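Local coordinates for protein serine-threonine phosphatase 2C (Toxoplasma gondii, PDB 2I44) that probably removes phosphate groups from phosphoserine and phosphothreonine of proteins as a metal-dependent phosphatase of the PP2C family, with calcium bound here, at residues Q45-R50 with P83-V88. Sequence-based numbering, arbitrary orientation.
Sequences QLVPGR and PAWQEV
Trp85 reaches from helix 83-92 to Leu46 and Val47, in the loop that joins strands 38-43 and 53-62. The fold is the PP2C beta sandwich flanked by helices, and this contact sits where helices cover the outside of one sheet, away from the calcium sites. The contact is apolar, and no hydrogen bond crosses it. Trp85 CG is anti to its own backbone nitrogen (chi1 -176°), and the indole extends from the helix with its six-membered ring leading. Two methyl groups meet that ring obliquely. Leu46 CD2 lies 3.6 Å from Trp85 CH2, and Leu46 CG stands 3.9 Å from Trp85 CZ2. Val47 uses one branch, CG2, which points anti to its own carbonyl carbon. Trp85 CZ2 is touched by both loop residues: by Leu46 CD2 at 3.7 Å and by Val47 CG2. Val88, one turn on, places CG1 4.0 Å above one face of the indole, near the rim. Leu79 of helix 66-80 and Val144 of strand 137-146 touch both Leu46 and Trp85, and Leu109 of helix 98-130 also touches the indole. After Leu46 the loop makes a type II turn, Val47 to Arg50, closed by Arg50 N to Val47 O at 3.0 Å. The shortest approach across the contact is Val47 CG2 to Trp85 CZ2, 3.5 Å.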
# COMPACT_ATOMS: atom_id res chain seq x y z
N GLN A 45 -8.26 1.74 15.98
CA GLN A 45 -9.39 2.64 16.24
C GLN A 45 -9.04 4.00 15.66
O GLN A 45 -8.39 4.83 16.31
CB GLN A 45 -9.68 2.75 17.74
CG GLN A 45 -10.68 3.85 18.08
CD GLN A 45 -11.04 3.90 19.55
OE1 GLN A 45 -11.84 3.10 20.04
NE2 GLN A 45 -10.45 4.84 20.27
N LEU A 46 -9.46 4.24 14.43
CA LEU A 46 -9.16 5.48 13.73
C LEU A 46 -10.00 6.67 14.17
O LEU A 46 -9.52 7.81 14.17
CB LEU A 46 -9.33 5.25 12.22
CG LEU A 46 -8.83 6.35 11.29
CD1 LEU A 46 -7.34 6.57 11.48
CD2 LEU A 46 -9.13 5.95 9.85
N VAL A 47 -11.25 6.42 14.56
CA VAL A 47 -12.14 7.49 15.00
C VAL A 47 -12.54 7.33 16.46
O VAL A 47 -13.31 6.43 16.81
CB VAL A 47 -13.42 7.54 14.13
CG1 VAL A 47 -14.31 8.70 14.58
CG2 VAL A 47 -13.04 7.68 12.66
N PRO A 48 -12.02 8.20 17.35
CA PRO A 48 -12.34 8.12 18.78
C PRO A 48 -13.85 8.07 19.04
O PRO A 48 -14.61 8.84 18.45
CB PRO A 48 -11.71 9.39 19.34
CG PRO A 48 -10.50 9.56 18.48
CD PRO A 48 -11.06 9.29 17.09
N GLY A 49 -14.25 7.16 19.91
CA GLY A 49 -15.65 7.01 20.25
C GLY A 49 -16.37 6.00 19.38
O GLY A 49 -17.51 5.63 19.67
N ARG A 50 -15.72 5.54 18.31
CA ARG A 50 -16.33 4.56 17.41
C ARG A 50 -15.52 3.28 17.43
O ARG A 50 -14.38 3.27 17.87
CB ARG A 50 -16.40 5.09 15.97
CG ARG A 50 -17.28 6.30 15.76
CD ARG A 50 -17.45 6.58 14.28
NE ARG A 50 -18.21 5.53 13.61
CZ ARG A 50 -19.54 5.46 13.60
NH1 ARG A 50 -20.26 6.38 14.22
NH2 ARG A 50 -20.15 4.45 12.99
N PRO A 83 -9.41 18.26 5.87
CA PRO A 83 -10.71 18.90 6.07
C PRO A 83 -11.78 17.92 5.60
O PRO A 83 -12.90 17.91 6.10
CB PRO A 83 -10.61 20.14 5.19
CG PRO A 83 -9.15 20.50 5.30
CD PRO A 83 -8.49 19.14 5.13
N ALA A 84 -11.40 17.09 4.63
CA ALA A 84 -12.29 16.09 4.07
C ALA A 84 -12.61 15.05 5.14
O ALA A 84 -13.72 14.53 5.21
CB ALA A 84 -11.63 15.43 2.86
N TRP A 85 -11.62 14.75 5.97
CA TRP A 85 -11.81 13.78 7.03
C TRP A 85 -12.61 14.40 8.18
O TRP A 85 -13.36 13.71 8.87
CB TRP A 85 -10.47 13.26 7.55
CG TRP A 85 -10.63 12.19 8.58
CD1 TRP A 85 -10.50 12.32 9.93
CD2 TRP A 85 -11.01 10.82 8.35
NE1 TRP A 85 -10.77 11.13 10.56
CE2 TRP A 85 -11.08 10.19 9.61
CE3 TRP A 85 -11.30 10.07 7.19
CZ2 TRP A 85 -11.43 8.84 9.76
CZ3 TRP A 85 -11.64 8.73 7.34
CH2 TRP A 85 -11.70 8.13 8.61
N GLN A 86 -12.44 15.70 8.38
CA GLN A 86 -13.18 16.39 9.43
C GLN A 86 -14.66 16.26 9.09
O GLN A 86 -15.49 16.07 9.98
CB GLN A 86 -12.79 17.87 9.48
CG GLN A 86 -11.28 18.09 9.58
CD GLN A 86 -10.90 19.57 9.59
OE1 GLN A 86 -11.71 20.44 9.27
NE2 GLN A 86 -9.65 19.85 9.95
N GLU A 87 -14.97 16.35 7.80
CA GLU A 87 -16.35 16.22 7.36
C GLU A 87 -16.81 14.77 7.52
O GLU A 87 -18.00 14.50 7.67
CB GLU A 87 -16.51 16.66 5.90
CG GLU A 87 -15.85 17.98 5.58
CD GLU A 87 -16.46 18.68 4.38
OE1 GLU A 87 -16.96 17.99 3.45
OE2 GLU A 87 -16.44 19.93 4.36
N VAL A 88 -15.86 13.83 7.48
CA VAL A 88 -16.23 12.43 7.66
C VAL A 88 -16.58 12.23 9.13
O VAL A 88 -17.54 11.54 9.48
CB VAL A 88 -15.09 11.47 7.28
CG1 VAL A 88 -15.39 10.06 7.81
CG2 VAL A 88 -14.93 11.42 5.78